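Local coordinates for glycerophosphoryl diester phosphodiesterase (Parabacteroides distasonis, PDB 3MZ2), which probably hydrolyses glycerophosphodiesters to glycerol 3-phosphate and an alcohol, at residues A[38-42]-A[264-268]; A[50-54]-A[124-128]; A[8-12]-A[57-63]; A[205-211]-A[229-234]. All blocks are in the same frame, centred on the assembly; numbering follows the deposited sequence. Where two conformers were deposited one is given.

Contact 1: residues A[38-42]-A[264-268]; sequences RGGRG and ESDRP. With SO4 (sulfate ion), chain G; SO4 (sulfate ion), chain C; SO4 (sulfate ion), chain F.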
loop_
_atom_site.group_PDB
_atom_site.type_symbol
_atom_site.label_atom_id
_atom_site.label_comp_id
_atom_site.label_asym_id
_atom_site.label_seq_id
_atom_site.Cartn_x
_atom_site.Cartn_y
_atom_site.Cartn_z
ATOM N N ARG A 38 -13.350 -2.168 -7.760
ATOM C CA ARG A 38 -12.771 -3.511 -7.895
ATOM C C ARG A 38 -13.534 -4.251 -8.961
ATOM O O ARG A 38 -13.707 -5.452 -8.853
ATOM C CB ARG A 38 -12.787 -4.305 -6.573
ATOM C CG ARG A 38 -12.082 -3.693 -5.384
ATOM C CD ARG A 38 -12.158 -4.613 -4.163
ATOM N NE ARG A 38 -11.837 -3.989 -2.876
ATOM C CZ ARG A 38 -12.258 -4.433 -1.691
ATOM N NH1 ARG A 38 -12.995 -5.527 -1.600
ATOM N NH2 ARG A 38 -11.920 -3.792 -0.574
ATOM N N GLY A 39 -14.054 -3.516 -9.953
ATOM C CA GLY A 39 -14.893 -4.005 -10.995
ATOM C C GLY A 39 -16.396 -4.018 -10.834
ATOM O O GLY A 39 -17.103 -4.292 -11.769
ATOM N N GLY A 40 -16.909 -3.671 -9.647
ATOM C CA GLY A 40 -18.303 -3.957 -9.281
ATOM C C GLY A 40 -18.445 -5.425 -8.872
ATOM O O GLY A 40 -17.587 -6.257 -9.202
ATOM N N ARG A 41 -19.507 -5.746 -8.148
ATOM C CA ARG A 41 -19.791 -7.106 -7.766
ATOM C C ARG A 41 -21.261 -7.283 -7.435
ATOM O O ARG A 41 -21.999 -6.310 -7.209
ATOM C CB ARG A 41 -18.974 -7.510 -6.568
ATOM C CG ARG A 41 -19.355 -6.743 -5.293
ATOM C CD ARG A 41 -18.300 -6.866 -4.192
ATOM N NE ARG A 41 -18.785 -6.278 -2.954
ATOM C CZ ARG A 41 -18.057 -6.056 -1.849
ATOM N NH1 ARG A 41 -16.751 -6.308 -1.814
ATOM N NH2 ARG A 41 -18.642 -5.522 -0.783
ATOM N N GLY A 42 -21.654 -8.535 -7.378
ATOM C CA GLY A 42 -23.037 -8.929 -7.089
ATOM C C GLY A 42 -23.217 -10.416 -7.097
ATOM O O GLY A 42 -22.255 -11.154 -7.335
ATOM N N GLU A 264 -17.923 6.071 -7.425
ATOM C CA GLU A 264 -17.286 4.747 -7.439
ATOM C C GLU A 264 -17.949 3.852 -6.405
ATOM O O GLU A 264 -18.043 4.215 -5.230
ATOM C CB GLU A 264 -15.794 4.826 -7.139
ATOM C CG GLU A 264 -15.098 3.472 -7.146
ATOM C CD GLU A 264 -13.720 3.537 -6.524
ATOM O OE1 GLU A 264 -13.602 3.744 -5.297
ATOM O OE2 GLU A 264 -12.767 3.406 -7.260
ATOM N N SER A 265 -18.383 2.669 -6.842
ATOM C CA SER A 265 -19.231 1.811 -6.032
ATOM C C SER A 265 -18.997 0.351 -6.290
ATOM O O SER A 265 -18.690 -0.047 -7.453
ATOM C CB SER A 265 -20.704 2.190 -6.304
ATOM O OG SER A 265 -21.644 1.382 -5.633
ATOM N N ASP A 266 -19.191 -0.475 -5.252
ATOM C CA ASP A 266 -19.223 -1.921 -5.409
ATOM C C ASP A 266 -20.543 -2.345 -6.072
ATOM O O ASP A 266 -20.656 -3.476 -6.484
ATOM C CB ASP A 266 -19.081 -2.659 -4.064
ATOM C CG ASP A 266 -17.674 -2.620 -3.506
ATOM O OD1 ASP A 266 -16.736 -2.621 -4.307
ATOM O OD2 ASP A 266 -17.519 -2.583 -2.258
ATOM N N ARG A 267 -21.514 -1.419 -6.146
ATOM C CA ARG A 267 -22.842 -1.669 -6.649
ATOM C C ARG A 267 -23.203 -0.751 -7.816
ATOM O O ARG A 267 -24.212 -0.075 -7.772
ATOM C CB ARG A 267 -23.861 -1.477 -5.533
ATOM C CG ARG A 267 -23.627 -2.295 -4.265
ATOM C CD ARG A 267 -24.672 -1.918 -3.216
ATOM N NE ARG A 267 -24.476 -2.622 -1.946
ATOM C CZ ARG A 267 -24.933 -3.845 -1.666
ATOM N NH1 ARG A 267 -25.636 -4.523 -2.561
ATOM N NH2 ARG A 267 -24.711 -4.386 -0.467
ATOM N N PRO A 268 -22.368 -0.733 -8.868
ATOM C CA PRO A 268 -22.586 0.241 -9.959
ATOM C C PRO A 268 -23.949 0.176 -10.663
ATOM O O PRO A 268 -24.439 1.186 -11.187
ATOM C CB PRO A 268 -21.458 -0.088 -10.932
ATOM C CG PRO A 268 -21.106 -1.540 -10.633
ATOM C CD PRO A 268 -21.248 -1.653 -9.163
HETATM S S SO4 G . -15.030 -5.698 1.448
HETATM O O1 SO4 G . -15.969 -6.812 1.641
HETATM O O2 SO4 G . -15.185 -5.178 0.094
HETATM O O3 SO4 G . -15.323 -4.650 2.426
HETATM O O4 SO4 G . -13.626 -6.108 1.568
HETATM S S SO4 C . -10.012 -0.737 -1.850
HETATM O O1 SO4 C . -10.131 -1.638 -2.997
HETATM O O2 SO4 C . -10.276 0.624 -2.322
HETATM O O3 SO4 C . -10.972 -1.061 -0.779
HETATM O O4 SO4 C . -8.667 -0.950 -1.258
HETATM S S SO4 F . -22.214 -5.080 2.275
HETATM O O1 SO4 F . -22.982 -6.289 1.968
HETATM O O2 SO4 F . -22.859 -3.914 1.666
HETATM O O3 SO4 F . -22.143 -4.895 3.724
HETATM O O4 SO4 F . -20.851 -5.235 1.766
#
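Gly40 and Asp266 bring the two backbones together, with their CA atoms 4.5 Å apart. Segment 38-42 is part of the loop after strand 33-36. Segment 264-268 runs off the end of strand 262-265 and into helix 268-275. One backbone hydrogen bond joins them, from Arg41 N to Asp266 O at 3.0 Å. Gly40 CA packs on Pro268 CD at 3.7 Å. A CB on Gly40 would hit the proline ring. Ser265 OG closes an ST turn with Arg267 N and bonds Asp240. Arg41 CG lies between its backbone N and carbonyl carbon (chi1 67°), and the extended chain lays the guanidinium flat over the Asp266 carboxylate, planes 22° apart. The salt bridge between Arg41 NH2 and Asp266 OD2 is long, 3.5 Å. It rests on charge alone: OD2 sits over a face and no N-H points at it. The N-H groups work at the edge: Arg41 NH1 donates to O2 of the chain G sulfate at 2.7 Å. Arg38 NH1 gives that same O2 a weak bond. Arg38 NE and NH2 grip the chain C sulfate through O1 and O3, and the NE bond is nearly straight at 177°. Arg267 NH2 donates to O2 of the chain F sulfate at 2.9 Å. Glu47 forms salt bridges with both Arg38 and Arg41, and Asp266 OD1 is hydrogen-bonded to His37 ND1. The sulfates probably came from the crystallisation liquor. This cluster of arginines around anions lies at the C-terminal mouth of a TIM barrel, the usual place of the active site, and is consistent with a pocket for a phosphodiester.

Contact 2: residues A[50-54]-A[124-128]; sequences METFE and EAIRW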
loop_
_atom_site.group_PDB
_atom_site.type_symbol
_atom_site.label_atom_id
_atom_site.label_comp_id
_atom_site.label_asym_id
_atom_site.label_seq_id
_atom_site.Cartn_x
_atom_site.Cartn_y
_atom_site.Cartn_z
HETATM N N MSE A 50 -13.748 -10.606 -15.451
HETATM C CA MSE A 50 -14.159 -10.114 -16.777
HETATM C C MSE A 50 -15.667 -10.141 -16.871
HETATM O O MSE A 50 -16.295 -9.259 -17.465
HETATM C CB MSE A 50 -13.619 -11.019 -17.859
HETATM C CG MSE A 50 -12.146 -11.195 -17.877
HETATM SE SE MSE A 50 -11.305 -9.470 -18.297
HETATM C CE MSE A 50 -12.081 -9.273 -20.087
ATOM N N GLU A 51 -16.248 -11.181 -16.299
ATOM C CA GLU A 51 -17.699 -11.383 -16.371
ATOM C C GLU A 51 -18.437 -10.235 -15.684
ATOM O O GLU A 51 -19.473 -9.759 -16.158
ATOM C CB GLU A 51 -18.058 -12.739 -15.744
ATOM C CG GLU A 51 -17.588 -13.930 -16.575
ATOM C CD GLU A 51 -16.133 -14.371 -16.324
ATOM O OE1 GLU A 51 -15.426 -13.761 -15.491
ATOM O OE2 GLU A 51 -15.694 -15.345 -16.980
ATOM N N THR A 52 -17.935 -9.793 -14.555
ATOM C CA THR A 52 -18.573 -8.694 -13.852
ATOM C C THR A 52 -18.472 -7.370 -14.593
ATOM O O THR A 52 -19.435 -6.597 -14.609
ATOM C CB THR A 52 -18.009 -8.564 -12.474
ATOM O OG1 THR A 52 -18.020 -9.870 -11.896
ATOM C CG2 THR A 52 -18.851 -7.623 -11.636
ATOM N N PHE A 53 -17.337 -7.128 -15.237
ATOM C CA PHE A 53 -17.200 -5.929 -16.050
ATOM C C PHE A 53 -18.267 -5.924 -17.140
ATOM O O PHE A 53 -18.949 -4.907 -17.368
ATOM C CB PHE A 53 -15.814 -5.796 -16.730
ATOM C CG PHE A 53 -14.616 -5.995 -15.834
ATOM C CD1 PHE A 53 -14.631 -5.656 -14.490
ATOM C CD2 PHE A 53 -13.412 -6.447 -16.403
ATOM C CE1 PHE A 53 -13.498 -5.798 -13.733
ATOM C CE2 PHE A 53 -12.292 -6.658 -15.624
ATOM C CZ PHE A 53 -12.318 -6.340 -14.294
ATOM N N GLU A 54 -18.367 -7.047 -17.856
ATOM C CA GLU A 54 -19.325 -7.180 -18.965
ATOM C C GLU A 54 -20.788 -7.012 -18.503
ATOM O O GLU A 54 -21.606 -6.308 -19.157
ATOM C CB GLU A 54 -19.135 -8.548 -19.636
ATOM C CG GLU A 54 -17.784 -8.721 -20.283
ATOM C CD GLU A 54 -17.361 -10.181 -20.529
ATOM O OE1 GLU A 54 -18.213 -11.108 -20.410
ATOM O OE2 GLU A 54 -16.152 -10.381 -20.840
ATOM N N GLU A 124 -5.518 -9.411 -20.398
ATOM C CA GLU A 124 -6.846 -9.758 -20.940
ATOM C C GLU A 124 -7.828 -8.611 -20.736
ATOM O O GLU A 124 -8.633 -8.311 -21.639
ATOM C CB GLU A 124 -7.420 -11.023 -20.294
ATOM C CG GLU A 124 -8.879 -11.321 -20.651
ATOM C CD GLU A 124 -9.417 -12.513 -19.891
ATOM O OE1 GLU A 124 -8.793 -12.897 -18.878
ATOM O OE2 GLU A 124 -10.451 -13.064 -20.315
ATOM N N ALA A 125 -7.757 -7.951 -19.566
ATOM C CA ALA A 125 -8.666 -6.876 -19.274
ATOM C C ALA A 125 -8.408 -5.654 -20.153
ATOM O O ALA A 125 -9.349 -5.023 -20.657
ATOM C CB ALA A 125 -8.571 -6.499 -17.771
ATOM N N ILE A 126 -7.139 -5.335 -20.356
ATOM C CA ILE A 126 -6.752 -4.202 -21.182
ATOM C C ILE A 126 -7.211 -4.440 -22.632
ATOM O O ILE A 126 -7.802 -3.549 -23.252
ATOM C CB ILE A 126 -5.214 -3.956 -21.109
ATOM C CG1 ILE A 126 -4.797 -3.398 -19.755
ATOM C CG2 ILE A 126 -4.696 -2.969 -22.203
ATOM C CD1 ILE A 126 -3.319 -3.373 -19.599
ATOM N N ARG A 127 -6.940 -5.628 -23.172
ATOM C CA ARG A 127 -7.336 -5.966 -24.546
ATOM C C ARG A 127 -8.847 -5.851 -24.743
ATOM O O ARG A 127 -9.326 -5.328 -25.752
ATOM C CB ARG A 127 -6.876 -7.381 -24.911
ATOM C CG ARG A 127 -5.359 -7.522 -25.072
ATOM C CD ARG A 127 -4.989 -8.775 -25.907
ATOM N NE ARG A 127 -5.724 -8.799 -27.163
ATOM C CZ ARG A 127 -6.063 -9.908 -27.807
ATOM N NH1 ARG A 127 -5.702 -11.088 -27.321
ATOM N NH2 ARG A 127 -6.749 -9.831 -28.945
ATOM N N TRP A 128 -9.596 -6.305 -23.754
ATOM C CA TRP A 128 -11.060 -6.208 -23.763
ATOM C C TRP A 128 -11.577 -4.791 -23.608
ATOM O O TRP A 128 -12.547 -4.403 -24.221
ATOM C CB TRP A 128 -11.607 -7.058 -22.624
ATOM C CG TRP A 128 -13.094 -6.907 -22.444
ATOM C CD1 TRP A 128 -14.082 -7.552 -23.160
ATOM C CD2 TRP A 128 -13.757 -6.029 -21.550
ATOM N NE1 TRP A 128 -15.322 -7.128 -22.733
ATOM C CE2 TRP A 128 -15.146 -6.183 -21.756
ATOM C CE3 TRP A 128 -13.320 -5.113 -20.578
ATOM C CZ2 TRP A 128 -16.107 -5.470 -20.989
ATOM C CZ3 TRP A 128 -14.281 -4.379 -19.850
ATOM C CH2 TRP A 128 -15.645 -4.565 -20.077
#
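Met50 and Ala125 make the nearest backbone approach, CA to CA 6.8 Å, between two helix segments whose axes come within 11.5 Å and run nearly parallel at 24°. Met50, a selenomethionine, is bent at both outer torsions, which curls its end over to the other helix. Its CE lies against Trp128 CB at 3.4 Å, and its SE rests near Ala125 CA at 3.8 Å. Both helices belong to the outer layer of the TIM barrel. Helix 50-59 leads to strand 63-70 and helix 122-129 to strand 135-137, which are parallel neighbours in the sheet. Trp128 CG is trans to the backbone N (chi1 174°), and the indole extends across to helix 50-59. There CH2 meets Phe53 CB at 3.6 Å and CZ2 meets Glu54 CG at 3.7 Å. The Phe53 ring and the six-membered ring of Trp128 meet obliquely, centroids 5.9 Å apart. A serine in place of Trp128 would probably open a gap between the helices, leaving the Phe53 and Glu54 methylenes without the indole and the Met50 methyl with CB alone to rest on. Lys132 also makes a cation-pi contact with the indole. Phe53 and Ala125 both touch Leu78 of strand 76-78.

Contact 3: residues A[8-12]-A[57-63]; sequences GMNTL and LSYTPAT
Asn10 N and Asn10 ND2 both donate to Leu57 O, joining the N-terminal strand 10-12 to the turn that leads from helix 50-59 into barrel strand 63-70. This is the N-terminal end of the TIM barrel strands, and strand 10-12 is paired there with strand 289-291. The bond from Asn10 N to Leu57 O is 2.8 Å and comes from above the carbonyl plane. That from Asn10 ND2 to Leu57 O is 2.9 Å and reaches the oxygen from the opposite face. Asn10 CG sits beside its own backbone N (chi1 -68°), which brings the two donors round a single acceptor. Asn10 ND2 also donates to water 2 at 3.2 Å, and this water donates to Ser58 O. Water 1 accepts from Ala62 N at 3.3 Å and can donate to Asn10 O, bridging the two segments a second time. Ala62 O is taken by Thr133 OG1. Ser58 OG bonds to Glu54 O within its helix, Thr63 OG1 to Ser35 OG. Thr60 OG1 donates to Pro61 O at 2.9 Å. Packing surrounds these bonds: Asn10 CG, the amide carbon, lies 3.6 Å from Pro61 CD, and Met9 CG packs on Leu57 CB. Farther along the strand, Leu12 CD2 approaches Pro61 CB, while its other methyl, CD1, meets Thr63 CG2 at 3.9 Å.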
loop_
_atom_site.group_PDB
_atom_site.type_symbol
_atom_site.label_atom_id
_atom_site.label_comp_id
_atom_site.label_asym_id
_atom_site.label_seq_id
_atom_site.Cartn_x
_atom_site.Cartn_y
_atom_site.Cartn_z
ATOM N N GLY A 8 -25.377 -7.100 -25.530
ATOM C CA GLY A 8 -25.553 -5.628 -25.751
ATOM C C GLY A 8 -24.978 -4.829 -24.578
ATOM O O GLY A 8 -25.468 -4.955 -23.452
HETATM N N MSE A 9 -23.969 -4.001 -24.833
HETATM C CA MSE A 9 -23.249 -3.272 -23.779
HETATM C C MSE A 9 -23.161 -1.755 -24.043
HETATM O O MSE A 9 -23.013 -1.301 -25.195
HETATM C CB MSE A 9 -21.809 -3.790 -23.600
HETATM C CG MSE A 9 -21.662 -5.073 -22.736
HETATM SE SE MSE A 9 -19.850 -5.612 -22.911
HETATM C CE MSE A 9 -19.905 -5.773 -24.888
ATOM N N ASN A 10 -23.252 -0.993 -22.973
ATOM C CA ASN A 10 -22.923 0.432 -23.000
ATOM C C ASN A 10 -21.418 0.582 -23.110
ATOM O O ASN A 10 -20.653 -0.100 -22.380
ATOM C CB ASN A 10 -23.387 1.124 -21.728
ATOM C CG ASN A 10 -24.887 1.182 -21.607
ATOM O OD1 ASN A 10 -25.535 2.014 -22.222
ATOM N ND2 ASN A 10 -25.433 0.349 -20.751
ATOM N N THR A 11 -20.991 1.476 -23.997
ATOM C CA THR A 11 -19.597 1.754 -24.190
ATOM C C THR A 11 -19.292 3.244 -24.064
ATOM O O THR A 11 -20.158 4.116 -24.239
ATOM C CB THR A 11 -19.076 1.244 -25.577
ATOM O OG1 THR A 11 -19.765 1.913 -26.645
ATOM C CG2 THR A 11 -19.246 -0.264 -25.661
ATOM N N LEU A 12 -18.042 3.528 -23.724
ATOM C CA LEU A 12 -17.494 4.856 -23.893
ATOM C C LEU A 12 -16.738 4.952 -25.237
ATOM O O LEU A 12 -16.109 3.981 -25.685
ATOM C CB LEU A 12 -16.564 5.189 -22.741
ATOM C CG LEU A 12 -17.087 5.020 -21.315
ATOM C CD1 LEU A 12 -15.960 5.305 -20.285
ATOM C CD2 LEU A 12 -18.314 5.916 -21.060
ATOM N N LEU A 57 -21.566 -3.287 -17.773
ATOM C CA LEU A 57 -21.841 -2.544 -19.003
ATOM C C LEU A 57 -23.191 -2.829 -19.668
ATOM O O LEU A 57 -23.717 -1.976 -20.396
ATOM C CB LEU A 57 -20.737 -2.749 -20.013
ATOM C CG LEU A 57 -19.371 -2.208 -19.610
ATOM C CD1 LEU A 57 -18.454 -2.311 -20.812
ATOM C CD2 LEU A 57 -19.400 -0.784 -19.063
ATOM N N SER A 58 -23.784 -4.004 -19.433
ATOM C CA SER A 58 -25.116 -4.308 -19.964
ATOM C C SER A 58 -26.201 -3.390 -19.383
ATOM O O SER A 58 -27.230 -3.151 -20.012
ATOM C CB SER A 58 -25.489 -5.773 -19.693
ATOM O OG SER A 58 -24.502 -6.663 -20.198
ATOM N N TYR A 59 -25.965 -2.877 -18.171
ATOM C CA TYR A 59 -26.900 -1.973 -17.470
ATOM C C TYR A 59 -26.506 -0.491 -17.489
ATOM O O TYR A 59 -27.369 0.385 -17.465
ATOM C CB TYR A 59 -27.025 -2.388 -16.010
ATOM C CG TYR A 59 -27.632 -3.739 -15.784
ATOM C CD1 TYR A 59 -26.848 -4.865 -15.743
ATOM C CD2 TYR A 59 -29.006 -3.879 -15.551
ATOM C CE1 TYR A 59 -27.393 -6.130 -15.521
ATOM C CE2 TYR A 59 -29.572 -5.143 -15.319
ATOM C CZ TYR A 59 -28.748 -6.265 -15.307
ATOM O OH TYR A 59 -29.255 -7.534 -15.082
ATOM N N THR A 60 -25.205 -0.195 -17.510
ATOM C CA THR A 60 -24.745 1.157 -17.461
ATOM C C THR A 60 -23.396 1.371 -18.092
ATOM O O THR A 60 -22.542 0.503 -17.979
ATOM C CB THR A 60 -24.685 1.627 -15.956
ATOM O OG1 THR A 60 -24.298 3.007 -15.873
ATOM C CG2 THR A 60 -23.727 0.743 -15.104
ATOM N N PRO A 61 -23.143 2.547 -18.703
ATOM C CA PRO A 61 -21.739 2.876 -18.966
ATOM C C PRO A 61 -20.995 3.021 -17.657
ATOM O O PRO A 61 -21.567 3.491 -16.680
ATOM C CB PRO A 61 -21.814 4.221 -19.704
ATOM C CG PRO A 61 -23.102 4.753 -19.389
ATOM C CD PRO A 61 -24.038 3.656 -19.076
ATOM N N ALA A 62 -19.740 2.579 -17.619
ATOM C CA ALA A 62 -18.942 2.707 -16.425
ATOM C C ALA A 62 -17.467 2.557 -16.806
ATOM O O ALA A 62 -17.148 1.993 -17.840
ATOM C CB ALA A 62 -19.336 1.633 -15.393
ATOM N N THR A 63 -16.607 3.063 -15.931
ATOM C CA THR A 63 -15.196 2.748 -15.886
ATOM C C THR A 63 -15.007 1.712 -14.789
ATOM O O THR A 63 -15.929 1.452 -14.021
ATOM C CB THR A 63 -14.338 3.959 -15.568
ATOM O OG1 THR A 63 -14.811 4.548 -14.350
ATOM C CG2 THR A 63 -14.442 4.989 -16.707
HETATM O O HOH W 1 -18.925 1.962 -20.736
HETATM O O HOH W 2 -28.566 -0.443 -20.867
#

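Contact 4: residues A[205-211]-A[229-234]; sequences IMAYVGP and VMCMIS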
loop_
_atom_site.group_PDB
_atom_site.type_symbol
_atom_site.label_atom_id
_atom_site.label_comp_id
_atom_site.label_asym_id
_atom_site.label_seq_id
_atom_site.Cartn_x
_atom_site.Cartn_y
_atom_site.Cartn_z
ATOM N N ILE A 205 -5.879 14.996 -14.686
ATOM C CA ILE A 205 -6.383 14.581 -13.401
ATOM C C ILE A 205 -7.926 14.468 -13.364
ATOM O O ILE A 205 -8.647 15.352 -13.830
ATOM C CB ILE A 205 -5.878 15.482 -12.292
ATOM C CG1 ILE A 205 -4.375 15.252 -12.150
ATOM C CG2 ILE A 205 -6.606 15.177 -10.967
ATOM C CD1 ILE A 205 -3.738 16.117 -11.092
HETATM N N MSE A 206 -8.372 13.321 -12.835
HETATM C CA MSE A 206 -9.716 13.160 -12.262
HETATM C C MSE A 206 -9.466 12.927 -10.780
HETATM O O MSE A 206 -8.521 12.218 -10.440
HETATM C CB MSE A 206 -10.455 11.983 -12.922
HETATM C CG MSE A 206 -11.874 11.736 -12.389
HETATM SE SE MSE A 206 -11.817 10.471 -10.848
HETATM C CE MSE A 206 -11.609 8.878 -11.979
ATOM N N ALA A 207 -10.294 13.520 -9.911
ATOM C CA ALA A 207 -9.989 13.499 -8.487
ATOM C C ALA A 207 -10.896 12.634 -7.650
ATOM O O ALA A 207 -12.108 12.795 -7.726
ATOM C CB ALA A 207 -9.983 14.934 -7.930
ATOM N N TYR A 208 -10.276 11.789 -6.836
ATOM C CA TYR A 208 -10.934 11.043 -5.804
ATOM C C TYR A 208 -10.910 11.924 -4.558
ATOM O O TYR A 208 -9.817 12.329 -4.109
ATOM C CB TYR A 208 -10.221 9.707 -5.561
ATOM C CG TYR A 208 -10.735 8.995 -4.330
ATOM C CD1 TYR A 208 -12.081 8.669 -4.215
ATOM C CD2 TYR A 208 -9.912 8.719 -3.265
ATOM C CE1 TYR A 208 -12.591 8.071 -3.089
ATOM C CE2 TYR A 208 -10.411 8.074 -2.117
ATOM C CZ TYR A 208 -11.767 7.759 -2.062
ATOM O OH TYR A 208 -12.331 7.150 -0.945
ATOM N N VAL A 209 -12.095 12.331 -4.082
ATOM C CA VAL A 209 -12.179 13.237 -2.942
ATOM C C VAL A 209 -12.620 12.554 -1.643
ATOM O O VAL A 209 -12.851 13.229 -0.662
ATOM C CB VAL A 209 -13.076 14.466 -3.226
ATOM C CG1 VAL A 209 -12.517 15.331 -4.456
ATOM C CG2 VAL A 209 -14.567 14.059 -3.502
ATOM N N GLY A 210 -12.788 11.220 -1.651
ATOM C CA GLY A 210 -13.025 10.507 -0.395
ATOM C C GLY A 210 -14.326 9.733 -0.391
ATOM O O GLY A 210 -14.993 9.607 -1.440
ATOM N N PRO A 211 -14.690 9.213 0.772
ATOM C CA PRO A 211 -15.835 8.332 0.907
ATOM C C PRO A 211 -17.090 9.034 1.356
ATOM O O PRO A 211 -18.130 8.387 1.450
ATOM C CB PRO A 211 -15.357 7.314 1.945
ATOM C CG PRO A 211 -14.512 8.125 2.842
ATOM C CD PRO A 211 -13.770 9.070 1.927
ATOM N N VAL A 229 -11.619 20.043 -13.072
ATOM C CA VAL A 229 -11.437 18.682 -12.579
ATOM C C VAL A 229 -12.749 18.065 -12.066
ATOM O O VAL A 229 -13.409 18.659 -11.229
ATOM C CB VAL A 229 -10.364 18.657 -11.486
ATOM C CG1 VAL A 229 -10.194 17.283 -10.784
ATOM C CG2 VAL A 229 -9.020 19.091 -12.102
HETATM N N MSE A 230 -13.107 16.893 -12.580
HETATM C CA MSE A 230 -14.242 16.125 -12.071
HETATM C C MSE A 230 -13.872 15.395 -10.797
HETATM O O MSE A 230 -12.738 14.929 -10.674
HETATM C CB MSE A 230 -14.710 15.100 -13.086
HETATM C CG MSE A 230 -15.366 15.816 -14.213
HETATM SE SE MSE A 230 -15.978 14.803 -15.728
HETATM C CE MSE A 230 -17.667 14.129 -15.023
ATOM N N CYS A 231 -14.854 15.269 -9.908
ATOM C CA CYS A 231 -14.665 14.754 -8.553
ATOM C C CYS A 231 -15.516 13.504 -8.267
ATOM O O CYS A 231 -16.719 13.435 -8.597
ATOM C CB CYS A 231 -14.948 15.894 -7.532
ATOM S SG CYS A 231 -13.867 17.307 -7.721
HETATM N N MSE A 232 -14.855 12.563 -7.633
HETATM C CA MSE A 232 -15.423 11.247 -7.396
HETATM C C MSE A 232 -15.500 10.971 -5.909
HETATM O O MSE A 232 -14.514 11.118 -5.189
HETATM C CB MSE A 232 -14.544 10.186 -8.024
HETATM C CG MSE A 232 -15.189 8.805 -8.034
HETATM SE SE MSE A 232 -14.047 7.578 -8.975
HETATM C CE MSE A 232 -12.988 6.876 -7.499
ATOM N N ILE A 233 -16.673 10.528 -5.478
ATOM C CA ILE A 233 -16.867 9.893 -4.166
ATOM C C ILE A 233 -16.904 8.383 -4.302
ATOM O O ILE A 233 -17.532 7.853 -5.198
ATOM C CB ILE A 233 -18.226 10.364 -3.525
ATOM C CG1 ILE A 233 -18.143 11.841 -3.109
ATOM C CG2 ILE A 233 -18.672 9.461 -2.411
ATOM C CD1 ILE A 233 -17.293 12.083 -1.843
ATOM N N SER A 234 -16.234 7.677 -3.384
ATOM C CA SER A 234 -16.323 6.236 -3.341
ATOM C C SER A 234 -17.285 5.887 -2.234
ATOM O O SER A 234 -17.054 6.239 -1.070
ATOM C CB SER A 234 -15.009 5.583 -3.020
ATOM O OG SER A 234 -15.220 4.162 -2.917
HETATM O O HOH W 3 -11.382 15.312 -14.206
#
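This contact is the pairing of two parallel strands in the TIM barrel. Strands 205-210 and 231-234 are the two strands of a beta-alpha-beta crossover through helix 215-226. Ala207 pairs with Cys231, and Tyr208 with Met232. Ala207 N donates to Met230 O at 2.9 Å, Met232 N to Ala207 O at 2.8 Å, and Val209 N to Met232 O at 2.9 Å. The register then slips by one residue, and Ser234 N donates to Gly210 O instead of to the carbonyl of Val209. The backbone angles at Gly210 call for glycine. At the other end, water 3 accepts from Met230 N and can donate to Ile205 O. Ala207 and Cys231 face helix 215-226, where both touch Leu224. Val209 CG1 packs on Cys231 CB at 4.0 Å, and Val209 CG2 touches Ile233 CD1, where the two side chains cross at about a right angle. Tyr208 and Met232 point to the barrel interior. The Tyr208 ring, turned along the strands by its trans chi1 (170°), brings CE1 to Ser234 CB at 3.5 Å. Ser234 N lies at the ring edge, and Gly210 N sits 3.4 Å above one face, toward the rim of the ring. Phe185 meets the ring edge-to-face. Replacing Tyr208 by an alanine would probably leave the Ser234 methylene and Phe185 without this ring and open a gap beside Gly210. Ser234 OG bonds to Glu264 OE1. The strands are thus joined by backbone bonds, with mainly apolar side chains meeting on both faces, so the pairing depends on little side-chain polarity.

From the N terminus, segment 8-12 opens contact 3. Segment 38-42 then opens contact 1, and 50-54 opens contact 2. Contact 3 closes first, at 57-63, so it crosses both contact 1 and contact 2. Contact 2 closes at 124-128. Contact 4 opens and closes later, between 205 and 234. Contacts 2 and 4 therefore nest inside the long loop that contact 1 closes at 264-268, where the barrel sheet returns to strand 33-36. Helix 50-59 serves contacts 2 and 3, and Trp128 touches Leu57. Contacts 1 and 4 meet through neighbouring strands 262-265 and 231-234. Contacts 2 and 4 lie on opposite sides of the chain's centre.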